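Local structure of 3-oxo-tetronate kinase (Salmonella typhimurium, 3DQQ) at residues A[278-283]-A[340-345]; A[300-305]-A[309-314]; A[367-372]-A[397-402]; A[283-288]-A[292-297]; A[317-322]-A[332-337]. The protein probably catalyses the ATP-dependent phosphorylation of 3-oxo-tetronate to 3-oxo-tetronate 4-phosphate, as a member of the four-carbon acid sugar kinase family. All blocks are in the same frame, centred on the assembly; numbering follows the deposited sequence.

Interaction 1. Residues A[278-283]-A[340-345]; sequences RDVDVA and ALFSLL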
# COMPACT_ATOMS: atom_id res chain seq x y z
N ARG A 278 -10.77 -14.03 16.35
CA ARG A 278 -12.01 -13.40 16.03
C ARG A 278 -11.68 -12.19 15.17
O ARG A 278 -10.79 -11.40 15.51
CB ARG A 278 -12.68 -13.02 17.34
CG ARG A 278 -14.10 -12.66 17.24
CD ARG A 278 -15.04 -13.81 17.52
NE ARG A 278 -16.19 -13.31 18.29
CZ ARG A 278 -17.06 -12.39 17.85
NH1 ARG A 278 -16.96 -11.85 16.62
NH2 ARG A 278 -18.03 -11.99 18.65
N ASP A 279 -12.36 -12.09 14.02
CA ASP A 279 -12.12 -11.04 13.05
C ASP A 279 -13.06 -9.89 13.26
O ASP A 279 -14.24 -10.10 13.36
CB ASP A 279 -12.37 -11.55 11.65
CG ASP A 279 -11.24 -12.42 11.15
OD1 ASP A 279 -10.10 -11.86 10.94
OD2 ASP A 279 -11.48 -13.63 10.97
N VAL A 280 -12.53 -8.69 13.31
CA VAL A 280 -13.32 -7.52 13.57
C VAL A 280 -14.26 -7.24 12.39
O VAL A 280 -13.78 -7.02 11.28
CB VAL A 280 -12.42 -6.30 13.75
CG1 VAL A 280 -13.24 -5.05 13.87
CG2 VAL A 280 -11.51 -6.48 14.93
N ASP A 281 -15.58 -7.23 12.64
CA ASP A 281 -16.55 -6.88 11.59
C ASP A 281 -16.82 -5.39 11.53
O ASP A 281 -17.42 -4.79 12.39
CB ASP A 281 -17.85 -7.64 11.75
CG ASP A 281 -18.88 -7.28 10.67
OD1 ASP A 281 -18.53 -7.13 9.48
OD2 ASP A 281 -20.06 -7.13 11.00
N VAL A 282 -16.36 -4.80 10.45
CA VAL A 282 -16.57 -3.40 10.18
C VAL A 282 -18.04 -2.99 10.21
O VAL A 282 -18.34 -1.89 10.66
CB VAL A 282 -15.97 -3.05 8.82
CG1 VAL A 282 -16.16 -1.57 8.53
CG2 VAL A 282 -14.50 -3.42 8.82
N ALA A 283 -18.98 -3.83 9.77
CA ALA A 283 -20.39 -3.41 9.87
C ALA A 283 -20.85 -3.26 11.32
O ALA A 283 -21.94 -2.80 11.58
CB ALA A 283 -21.33 -4.34 9.11
N ALA A 340 -11.07 3.17 16.57
CA ALA A 340 -11.94 3.54 17.66
C ALA A 340 -12.40 2.31 18.43
O ALA A 340 -12.54 2.36 19.65
CB ALA A 340 -13.14 4.33 17.13
N LEU A 341 -12.64 1.20 17.73
CA LEU A 341 -13.08 -0.02 18.41
C LEU A 341 -11.96 -0.53 19.31
O LEU A 341 -12.20 -0.78 20.50
CB LEU A 341 -13.52 -1.13 17.46
CG LEU A 341 -13.78 -2.47 18.16
CD1 LEU A 341 -15.23 -2.59 18.64
CD2 LEU A 341 -13.38 -3.60 17.26
N PHE A 342 -10.76 -0.68 18.74
CA PHE A 342 -9.61 -1.16 19.50
C PHE A 342 -9.36 -0.33 20.76
O PHE A 342 -8.95 -0.84 21.82
CB PHE A 342 -8.35 -1.17 18.64
CG PHE A 342 -8.18 -2.41 17.83
CD1 PHE A 342 -8.15 -3.64 18.43
CD2 PHE A 342 -8.06 -2.35 16.46
CE1 PHE A 342 -7.99 -4.81 17.67
CE2 PHE A 342 -7.90 -3.52 15.70
CZ PHE A 342 -7.87 -4.74 16.32
N SER A 343 -9.60 0.95 20.63
CA SER A 343 -9.48 1.84 21.76
C SER A 343 -10.36 1.42 22.94
O SER A 343 -9.86 1.23 24.04
CB SER A 343 -9.85 3.24 21.33
OG SER A 343 -9.69 4.06 22.43
N LEU A 344 -11.66 1.28 22.69
CA LEU A 344 -12.59 0.83 23.70
C LEU A 344 -12.29 -0.59 24.21
O LEU A 344 -12.52 -0.93 25.38
CB LEU A 344 -13.99 0.83 23.13
CG LEU A 344 -14.58 2.17 22.74
CD1 LEU A 344 -15.69 1.96 21.69
CD2 LEU A 344 -15.08 2.89 23.99
N LEU A 345 -11.81 -1.43 23.30
CA LEU A 345 -11.63 -2.84 23.59
C LEU A 345 -10.48 -2.99 24.59
O LEU A 345 -10.58 -3.74 25.58
CB LEU A 345 -11.35 -3.59 22.28
CG LEU A 345 -11.05 -5.07 22.35
CD1 LEU A 345 -12.04 -5.77 23.24
CD2 LEU A 345 -11.05 -5.66 20.95
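Leu341, whose side chain meets Val280, has its carbonyl O held by Leu345 N at 2.9 Å, an i to i+4 bond inside helix 336-351. This is helix packing at the end of a sheet strand in the alpha/beta nucleotide-binding domain: the helix lies against the chain just as it leaves strand 277-279, and the contact between the two segments is wholly apolar. The backbones stay well apart, with Val280 CA 8.9 Å from Leu341 CA, and side chains span the gap. Val280 and Leu341 point at each other tip to tip. Leu341 CD2 lies against both valine methyls, 3.7 Å from Val280 CG1 and 4.1 Å from Val280 CG2. The fork is set by Val280 CG1 standing anti to its own N (chi1 174°), with CG2 beside that N. CG2 thereby also serves the next helix residue, Phe342, whose ring it approaches obliquely. Cys285 and Ile313 add to the packing round Val280, while Phe342 also touches Thr364, probably an ATP-binding residue, and so links this buried patch to the nucleotide site. Immediately before Val280, the carboxylate of Asp279 forms a salt bridge with Arg272. The outermost ring carbon, Phe342 CZ, comes within 4.3 Å of Val280 CG2.

Interaction 2. Residues A[300-305]-A[309-314]; sequences QWVLSQ and LAPMIS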
# COMPACT_ATOMS: atom_id res chain seq x y z
N GLN A 300 -15.70 -9.62 26.48
CA GLN A 300 -16.31 -10.78 27.11
C GLN A 300 -15.92 -12.02 26.37
O GLN A 300 -15.65 -13.03 26.96
CB GLN A 300 -17.83 -10.62 27.18
CG GLN A 300 -18.31 -9.50 28.14
CD GLN A 300 -17.80 -9.70 29.60
OE1 GLN A 300 -16.92 -8.98 30.09
NE2 GLN A 300 -18.34 -10.71 30.27
N TRP A 301 -15.81 -11.93 25.06
CA TRP A 301 -15.38 -13.10 24.31
C TRP A 301 -13.94 -13.48 24.68
O TRP A 301 -13.67 -14.65 24.95
CB TRP A 301 -15.48 -12.86 22.82
CG TRP A 301 -15.01 -14.04 22.05
CD1 TRP A 301 -15.73 -15.13 21.75
CD2 TRP A 301 -13.71 -14.25 21.48
NE1 TRP A 301 -14.98 -16.02 21.03
CE2 TRP A 301 -13.74 -15.50 20.84
CE3 TRP A 301 -12.53 -13.50 21.46
CZ2 TRP A 301 -12.64 -16.03 20.18
CZ3 TRP A 301 -11.44 -14.02 20.79
CH2 TRP A 301 -11.51 -15.28 20.16
N VAL A 302 -13.04 -12.50 24.68
CA VAL A 302 -11.66 -12.79 24.97
C VAL A 302 -11.56 -13.38 26.38
O VAL A 302 -10.95 -14.42 26.59
CB VAL A 302 -10.74 -11.54 24.87
CG1 VAL A 302 -9.38 -11.89 25.42
CG2 VAL A 302 -10.63 -11.02 23.44
N LEU A 303 -12.20 -12.71 27.33
CA LEU A 303 -12.09 -13.09 28.73
C LEU A 303 -12.70 -14.45 29.00
O LEU A 303 -12.29 -15.16 29.89
CB LEU A 303 -12.76 -12.06 29.63
CG LEU A 303 -12.10 -10.69 29.62
CD1 LEU A 303 -13.08 -9.66 30.14
CD2 LEU A 303 -10.80 -10.70 30.40
N SER A 304 -13.69 -14.84 28.24
CA SER A 304 -14.28 -16.13 28.52
C SER A 304 -13.56 -17.27 27.78
O SER A 304 -13.89 -18.42 27.97
CB SER A 304 -15.77 -16.07 28.24
OG SER A 304 -15.98 -16.04 26.85
N GLN A 305 -12.56 -16.98 26.96
CA GLN A 305 -11.75 -18.06 26.38
C GLN A 305 -10.94 -18.75 27.45
O GLN A 305 -10.74 -18.26 28.55
CB GLN A 305 -10.76 -17.56 25.33
CG GLN A 305 -11.38 -16.98 24.12
CD GLN A 305 -12.47 -17.84 23.58
OE1 GLN A 305 -12.22 -18.90 23.01
NE2 GLN A 305 -13.70 -17.39 23.74
N LEU A 309 -2.56 -20.40 24.61
CA LEU A 309 -2.11 -19.14 24.03
C LEU A 309 -3.21 -18.07 24.05
O LEU A 309 -4.39 -18.39 24.13
CB LEU A 309 -1.67 -19.39 22.60
CG LEU A 309 -0.43 -20.26 22.41
CD1 LEU A 309 -0.37 -20.67 20.96
CD2 LEU A 309 0.84 -19.52 22.80
N ALA A 310 -2.79 -16.81 23.92
CA ALA A 310 -3.68 -15.64 23.97
C ALA A 310 -4.64 -15.58 22.76
O ALA A 310 -4.22 -15.73 21.61
CB ALA A 310 -2.86 -14.33 24.04
N PRO A 311 -5.92 -15.30 23.03
CA PRO A 311 -6.88 -15.02 21.98
C PRO A 311 -6.46 -13.84 21.14
O PRO A 311 -5.83 -12.93 21.63
CB PRO A 311 -8.13 -14.64 22.76
CG PRO A 311 -7.97 -15.29 24.06
CD PRO A 311 -6.53 -15.21 24.35
N MET A 312 -6.83 -13.86 19.86
CA MET A 312 -6.50 -12.78 18.93
C MET A 312 -7.77 -12.07 18.45
O MET A 312 -8.79 -12.68 18.17
CB MET A 312 -5.76 -13.32 17.73
CG MET A 312 -5.41 -12.26 16.73
SD MET A 312 -4.39 -12.93 15.42
CE MET A 312 -2.87 -12.31 15.96
N ILE A 313 -7.70 -10.75 18.40
CA ILE A 313 -8.71 -9.98 17.69
C ILE A 313 -7.99 -9.25 16.56
O ILE A 313 -7.16 -8.35 16.80
CB ILE A 313 -9.44 -9.06 18.63
CG1 ILE A 313 -10.28 -9.92 19.52
CG2 ILE A 313 -10.30 -8.02 17.87
CD1 ILE A 313 -10.84 -9.15 20.58
N SER A 314 -8.30 -9.67 15.35
CA SER A 314 -7.61 -9.23 14.18
C SER A 314 -8.53 -8.42 13.30
O SER A 314 -9.67 -8.79 13.11
CB SER A 314 -7.14 -10.44 13.39
OG SER A 314 -6.72 -10.04 12.09
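Gln305 slides past Pro311 in the opposite direction, at the turn of a beta-alpha-beta unit in which helix 288-304 leads into strand 312-314. Its CB and CG both rest on the proline ring, each 3.8 Å from Pro311 CG. A bend at chi2 (-47°) then brings the amide back over its own helix, where Gln305 NE2 donates to Trp301 O at 3.0 Å, with an N-H...O angle of 164°. The acceptor lies nearly in the glutamine amide plane, although the donor is tilted from the plane of the Trp301 carbonyl. The same NE2 sits above one face of the Trp301 indole, toward its rim. One turn of helix inward, Val302 divides its branches: CG1 packs on Pro311 CG at 3.9 Å, while CG2 meets Ile313 CD1, the end of a side chain that reaches back from the strand. Pro311, just before the strand, is thus wedged among Gln305, Val302 and Trp301. The strand continues the sheet, bonding through its backbone to strands 253-257 and 277-279. From strand 277-279, Arg278 makes a cation-pi contact with the indole, whose CZ3 lies 3.9 Å from Pro311 CB.

Interaction 3. Residues A[367-372]-A[397-402]; sequences VVTQSL and VSLALK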
# COMPACT_ATOMS: atom_id res chain seq x y z
N VAL A 367 -3.12 3.73 19.68
CA VAL A 367 -4.42 3.88 20.28
C VAL A 367 -4.55 3.01 21.53
O VAL A 367 -5.24 3.41 22.47
CB VAL A 367 -5.64 3.64 19.31
CG1 VAL A 367 -5.37 4.11 17.90
CG2 VAL A 367 -6.10 2.21 19.35
N VAL A 368 -3.90 1.85 21.53
CA VAL A 368 -3.97 0.96 22.69
C VAL A 368 -3.25 1.57 23.88
O VAL A 368 -3.73 1.50 25.02
CB VAL A 368 -3.36 -0.43 22.40
CG1 VAL A 368 -3.04 -1.15 23.69
CG2 VAL A 368 -4.31 -1.26 21.58
N THR A 369 -2.10 2.17 23.61
CA THR A 369 -1.33 2.80 24.64
C THR A 369 -2.07 3.98 25.18
O THR A 369 -2.13 4.18 26.37
CB THR A 369 0.02 3.24 24.08
OG1 THR A 369 0.90 2.13 24.18
CG2 THR A 369 0.62 4.34 24.90
N GLN A 370 -2.62 4.80 24.31
CA GLN A 370 -3.32 5.97 24.78
C GLN A 370 -4.57 5.55 25.53
O GLN A 370 -4.92 6.17 26.50
CB GLN A 370 -3.66 6.93 23.67
CG GLN A 370 -4.44 8.19 24.18
CD GLN A 370 -4.93 9.20 23.02
OE1 GLN A 370 -4.51 9.10 21.81
NE2 GLN A 370 -5.83 10.17 23.41
N SER A 371 -5.22 4.48 25.11
CA SER A 371 -6.41 4.00 25.76
C SER A 371 -6.16 3.51 27.17
O SER A 371 -6.97 3.72 28.04
CB SER A 371 -7.02 2.88 24.96
OG SER A 371 -8.13 2.35 25.66
N LEU A 372 -5.06 2.84 27.42
CA LEU A 372 -4.75 2.41 28.76
C LEU A 372 -4.11 3.57 29.57
O LEU A 372 -3.79 3.44 30.75
CB LEU A 372 -3.83 1.21 28.70
CG LEU A 372 -4.37 0.04 27.90
CD1 LEU A 372 -3.29 -0.99 27.63
CD2 LEU A 372 -5.55 -0.59 28.62
N VAL A 397 0.72 -3.31 33.46
CA VAL A 397 0.40 -3.75 32.13
C VAL A 397 1.71 -3.92 31.38
O VAL A 397 2.62 -3.16 31.57
CB VAL A 397 -0.47 -2.68 31.48
CG1 VAL A 397 -0.48 -2.79 29.96
CG2 VAL A 397 -1.88 -2.75 32.06
N SER A 398 1.78 -4.93 30.52
CA SER A 398 2.96 -5.21 29.72
C SER A 398 2.53 -5.18 28.27
O SER A 398 1.46 -5.69 27.93
CB SER A 398 3.51 -6.59 30.02
OG SER A 398 3.98 -6.71 31.34
N LEU A 399 3.37 -4.60 27.41
CA LEU A 399 3.02 -4.36 26.02
C LEU A 399 4.13 -4.91 25.13
O LEU A 399 5.30 -4.82 25.49
CB LEU A 399 2.93 -2.86 25.80
CG LEU A 399 1.65 -2.06 26.08
CD1 LEU A 399 0.95 -2.53 27.28
CD2 LEU A 399 2.00 -0.61 26.25
N ALA A 400 3.78 -5.49 24.00
CA ALA A 400 4.76 -5.76 22.96
C ALA A 400 4.20 -5.16 21.70
O ALA A 400 3.28 -5.70 21.12
CB ALA A 400 4.97 -7.22 22.81
N LEU A 401 4.72 -4.00 21.31
CA LEU A 401 4.18 -3.20 20.22
C LEU A 401 5.00 -3.36 18.96
O LEU A 401 6.13 -2.99 18.92
CB LEU A 401 4.14 -1.72 20.60
CG LEU A 401 3.56 -1.43 21.99
CD1 LEU A 401 3.58 0.05 22.24
CD2 LEU A 401 2.17 -2.00 22.17
N LYS A 402 4.37 -3.84 17.91
CA LYS A 402 4.99 -4.22 16.68
C LYS A 402 4.43 -3.34 15.58
O LYS A 402 3.22 -3.15 15.43
CB LYS A 402 4.62 -5.68 16.44
CG LYS A 402 5.16 -6.36 15.21
CD LYS A 402 4.31 -6.10 13.99
CE LYS A 402 4.10 -7.36 13.21
NZ LYS A 402 3.80 -7.04 11.80
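The end of helix 362-371 runs past one face of strand 398-402 at side-chain distance, Thr369 CA lying 8.5 Å from Leu399 CA and Leu372 CA 8.7 Å from Val397 CA. Every second residue of the strand segment, Val397, Leu399 and Leu401, directs its side chain at the helix, the alternation expected of a strand with a helix packed on one side. Thr369 carries the middle of the contact. Its OG1 stands beside the backbone N of its own residue (chi1 -86°), and this hydroxyl, not the methyl, is what faces the strand. It touches Leu399 CD2 at 3.6 Å and Leu401 CD1 at 3.9 Å, its side chain crossing both leucines at about a right angle. These are van der Waals contacts of a polar atom with methyl groups. One turn further along, Leu372 supplies a purely apolar contact: its CD1 meets Val397 CG1 at 4.1 Å. Ordinary helical bonds, Ser371 N to Val367 O at 2.8 Å and Leu372 N to Val368 O at 3.1 Å, form the turn between them. The strand also leads toward the probable ATP site, for Lys402 NZ bonds to the carbonyl O of Gly404, a residue that binds ATP by similarity, and to Thr264 OG1. In the sheet, strand 398-402 lies between strand 356-360, its parallel neighbour, and strand 387-392, while helix 336-351 packs beside helix 362-371, with Val367 against Phe342 and Leu372 against Ala350.

Interaction 4. Residues A[283-288]-A[292-297]; sequences ARCLSS and EAYAEA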
# COMPACT_ATOMS: atom_id res chain seq x y z
N ALA A 283 -18.98 -3.83 9.77
CA ALA A 283 -20.39 -3.41 9.87
C ALA A 283 -20.85 -3.26 11.32
O ALA A 283 -21.94 -2.80 11.58
CB ALA A 283 -21.33 -4.34 9.11
N ARG A 284 -20.02 -3.62 12.27
CA ARG A 284 -20.39 -3.40 13.67
C ARG A 284 -19.57 -2.32 14.35
O ARG A 284 -19.62 -2.18 15.56
CB ARG A 284 -20.32 -4.73 14.44
CG ARG A 284 -21.44 -5.69 14.06
CD ARG A 284 -21.18 -7.06 14.66
NE ARG A 284 -22.36 -7.92 14.66
CZ ARG A 284 -22.87 -8.46 13.56
NH1 ARG A 284 -22.29 -8.27 12.41
NH2 ARG A 284 -23.93 -9.23 13.60
N CYS A 285 -18.85 -1.53 13.56
CA CYS A 285 -18.01 -0.41 14.06
C CYS A 285 -18.43 0.97 13.55
O CYS A 285 -17.82 1.98 13.88
CB CYS A 285 -16.57 -0.64 13.64
SG CYS A 285 -15.89 -2.14 14.24
N LEU A 286 -19.48 1.00 12.75
CA LEU A 286 -19.86 2.19 12.03
C LEU A 286 -20.50 3.26 12.90
O LEU A 286 -20.68 4.35 12.42
CB LEU A 286 -20.80 1.82 10.89
CG LEU A 286 -20.22 1.45 9.52
CD1 LEU A 286 -18.70 1.03 9.48
CD2 LEU A 286 -21.17 0.43 8.92
N SER A 287 -20.88 2.99 14.15
CA SER A 287 -21.27 4.08 15.06
C SER A 287 -20.77 3.89 16.48
O SER A 287 -20.22 2.86 16.83
CB SER A 287 -22.77 4.23 15.10
OG SER A 287 -23.37 3.15 15.76
N SER A 288 -21.00 4.91 17.31
CA SER A 288 -20.65 4.85 18.73
C SER A 288 -21.27 3.72 19.49
O SER A 288 -20.59 3.00 20.22
CB SER A 288 -21.15 6.11 19.40
OG SER A 288 -20.28 7.12 19.05
N GLU A 292 -19.48 0.62 21.02
CA GLU A 292 -19.45 0.41 22.44
C GLU A 292 -19.91 -0.99 22.79
O GLU A 292 -19.23 -1.71 23.50
CB GLU A 292 -20.27 1.48 23.12
CG GLU A 292 -19.41 2.72 23.52
CD GLU A 292 -20.21 4.06 23.54
OE1 GLU A 292 -21.31 4.12 24.20
OE2 GLU A 292 -19.73 5.05 22.89
N ALA A 293 -21.05 -1.40 22.24
CA ALA A 293 -21.55 -2.74 22.50
C ALA A 293 -20.60 -3.82 21.95
O ALA A 293 -20.34 -4.82 22.63
CB ALA A 293 -22.91 -2.88 21.96
N TYR A 294 -20.03 -3.59 20.76
CA TYR A 294 -19.16 -4.59 20.11
C TYR A 294 -17.87 -4.79 20.91
O TYR A 294 -17.40 -5.91 21.10
CB TYR A 294 -18.88 -4.20 18.64
CG TYR A 294 -18.26 -5.26 17.71
CD1 TYR A 294 -18.56 -6.60 17.82
CD2 TYR A 294 -17.39 -4.89 16.69
CE1 TYR A 294 -18.00 -7.55 16.96
CE2 TYR A 294 -16.83 -5.83 15.83
CZ TYR A 294 -17.15 -7.16 15.97
OH TYR A 294 -16.62 -8.11 15.12
N ALA A 295 -17.31 -3.69 21.40
CA ALA A 295 -16.16 -3.74 22.28
C ALA A 295 -16.49 -4.57 23.51
O ALA A 295 -15.73 -5.45 23.89
CB ALA A 295 -15.75 -2.33 22.66
N GLU A 296 -17.62 -4.32 24.14
CA GLU A 296 -18.06 -5.18 25.25
C GLU A 296 -18.12 -6.65 24.87
O GLU A 296 -17.65 -7.49 25.63
CB GLU A 296 -19.44 -4.80 25.76
CG GLU A 296 -19.45 -4.18 27.09
CD GLU A 296 -20.72 -4.49 27.91
OE1 GLU A 296 -20.58 -4.72 29.16
OE2 GLU A 296 -21.85 -4.51 27.34
N ALA A 297 -18.74 -6.96 23.72
CA ALA A 297 -18.98 -8.35 23.34
C ALA A 297 -17.63 -8.98 23.12
O ALA A 297 -17.40 -10.10 23.59
CB ALA A 297 -19.80 -8.44 22.11
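A CH-pi contact, backed by a sulfur-aromatic one, ties the loop after strand 277-279 to the first turns of helix 288-304 that follows it. Arg284 CB sits over one face of the Tyr294 ring, 3.9 Å from its centroid and 16° off the ring normal. From there the arginine chain, extended from CG to NE, crosses the tyrosine at about a right angle, bringing Arg284 CD to 4.0 Å from Tyr294 CE1. The guanidinium is turned 51° from the ring plane and is not stacked on it; its NH1 instead forms a salt bridge with Asp281. The next loop residue uses a different side of the ring: Cys285 SG lies at the edge, in plane, 4.0 Å from Tyr294 CD2. With CG anti to its backbone N (chi1 -167°), Tyr294 reaches back along the loop, and its OH bonds to Asp281 N, so that both ends of its side chain are engaged by the same loop. At the helix start, Ser287 is the N-cap, and Glu292 N donates to Ser288 O at 2.7 Å, closing the first turn. The Glu292 side chain, extended beyond CG, runs beside this turn, with OE2 3.9 Å from Ser288 CB. Helix 336-351 packs alongside, its Leu341 touching both Tyr294 and Cys285, while Leu286 on the loop packs on Glu139 of the second subunit.

Interaction 5. Residues A[317-322]-A[332-337]; sequences ASTQAL and TEASHA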
# COMPACT_ATOMS: atom_id res chain seq x y z
N ALA A 317 -8.30 -8.92 8.10
CA ALA A 317 -9.31 -9.32 7.08
C ALA A 317 -10.08 -8.12 6.53
O ALA A 317 -10.32 -8.02 5.30
CB ALA A 317 -10.32 -10.31 7.66
N SER A 318 -10.51 -7.26 7.46
CA SER A 318 -11.18 -5.97 7.15
C SER A 318 -10.26 -5.00 6.35
O SER A 318 -10.70 -4.31 5.42
CB SER A 318 -11.67 -5.29 8.45
OG SER A 318 -10.77 -4.28 8.93
N THR A 319 -8.98 -4.96 6.76
CA THR A 319 -7.86 -4.31 6.03
C THR A 319 -7.73 -4.74 4.55
O THR A 319 -7.14 -4.02 3.73
CB THR A 319 -6.54 -4.60 6.81
OG1 THR A 319 -6.09 -3.39 7.42
CG2 THR A 319 -5.42 -5.21 5.92
N GLN A 320 -8.28 -5.91 4.21
CA GLN A 320 -8.22 -6.47 2.86
C GLN A 320 -9.54 -6.35 2.04
O GLN A 320 -9.72 -7.04 1.04
CB GLN A 320 -7.75 -7.95 3.00
CG GLN A 320 -6.27 -8.13 3.40
CD GLN A 320 -5.34 -7.89 2.21
OE1 GLN A 320 -5.01 -6.75 1.85
NE2 GLN A 320 -4.95 -8.97 1.56
N ALA A 321 -10.46 -5.48 2.45
CA ALA A 321 -11.82 -5.44 1.86
C ALA A 321 -11.90 -4.64 0.54
O ALA A 321 -12.54 -5.11 -0.41
CB ALA A 321 -12.84 -4.95 2.88
N LEU A 322 -11.27 -3.46 0.46
CA LEU A 322 -11.25 -2.67 -0.81
C LEU A 322 -10.70 -3.53 -1.97
O LEU A 322 -11.32 -3.61 -3.05
CB LEU A 322 -10.40 -1.37 -0.69
CG LEU A 322 -10.57 -0.19 -1.71
CD1 LEU A 322 -9.25 0.62 -1.95
CD2 LEU A 322 -11.18 -0.63 -3.05
N THR A 332 -5.49 -1.66 2.49
CA THR A 332 -5.85 -0.28 2.88
C THR A 332 -5.64 -0.30 4.42
O THR A 332 -6.03 -1.29 5.06
CB THR A 332 -7.32 0.10 2.48
OG1 THR A 332 -8.24 -0.46 3.43
CG2 THR A 332 -7.68 -0.40 1.03
N GLU A 333 -5.02 0.71 5.02
CA GLU A 333 -4.71 0.63 6.49
C GLU A 333 -5.97 0.76 7.39
O GLU A 333 -6.96 1.37 6.95
CB GLU A 333 -3.60 1.62 6.92
CG GLU A 333 -3.53 2.91 6.07
CD GLU A 333 -2.39 3.84 6.49
OE1 GLU A 333 -2.20 4.05 7.72
OE2 GLU A 333 -1.68 4.36 5.58
N ALA A 334 -5.92 0.19 8.60
CA ALA A 334 -7.15 0.04 9.42
C ALA A 334 -7.88 1.36 9.62
O ALA A 334 -7.30 2.35 10.00
CB ALA A 334 -6.86 -0.62 10.74
N SER A 335 -9.18 1.36 9.35
CA SER A 335 -9.96 2.59 9.37
C SER A 335 -10.09 3.20 10.76
O SER A 335 -9.90 2.53 11.79
CB SER A 335 -11.35 2.32 8.86
OG SER A 335 -12.00 1.49 9.77
N HIS A 336 -10.45 4.48 10.75
CA HIS A 336 -10.71 5.17 11.99
C HIS A 336 -11.72 4.40 12.86
O HIS A 336 -11.53 4.32 14.06
CB HIS A 336 -11.17 6.63 11.75
CG HIS A 336 -11.60 7.31 13.02
ND1 HIS A 336 -12.92 7.35 13.45
CD2 HIS A 336 -10.86 7.89 14.01
CE1 HIS A 336 -12.99 7.95 14.63
NE2 HIS A 336 -11.75 8.29 14.99
N ALA A 337 -12.75 3.81 12.26
CA ALA A 337 -13.78 3.13 13.05
C ALA A 337 -13.25 1.88 13.75
O ALA A 337 -13.57 1.61 14.90
CB ALA A 337 -14.98 2.79 12.19
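Two hydrogen bonds join Thr319 and Thr332 in both directions, pinning the two ends of an excursion of the nucleotide-binding domain together. Thr332 N donates to Thr319 O at 3.1 Å, with an N-H...O angle of 154°, almost in line with the carbonyl. In return, Thr319 OG1 donates to Thr332 O at 3.2 Å, approaching in the plane of that carbonyl. Each threonine thus gives one donor and one acceptor, and the side-chain hydroxyl acts as a second clamp beside the backbone bond. Apolar packing is left to the methyl of Thr332. Its OG1 takes the position between N and the carbonyl carbon (chi1 80°), which sends CG2 toward Leu322; there it meets Leu322 CB at 3.4 Å and Leu322 CD1 at 3.5 Å, the two side chains crossing at about a right angle. Ala334 CB adds a loose van der Waals touch, 4.4 Å from the hydroxyl Thr319 OG1. The probable ATP site is near, the side chain of Thr319 being about 7 Å from that of Ser259 at nearest atoms. Beyond Ala334, Ser335 N-caps helix 336-351, while Leu322, in the short, weakly bonded helix that starts about Ala321, packs on Met142 of the second subunit.

How the interactions relate
All five contacts lie in the nucleotide-binding domain. Interactions 1 and 4 are close companions, their centres 7 Å apart and sharing Ala283; they also pack together where Leu344 CB lies 3.6 Å from Ala295 CB. Interaction 2 meets interaction 1 across adjacent strands, with Val280 N 2.9 Å from Ser314 O. Interaction 3 is attached through helices, Ser343 O lying 2.6 Å from Ser371 OG. Interaction 5 shares helix 336-351 with interaction 1 and packs on it, Ser318 CB being 3.4 Å from Val282 CG2. Toward the probable ATP site, nearest side-chain atoms are about 4 Å apart for Phe342 and Thr364, and about 5 Å for Glu333 and Glu363.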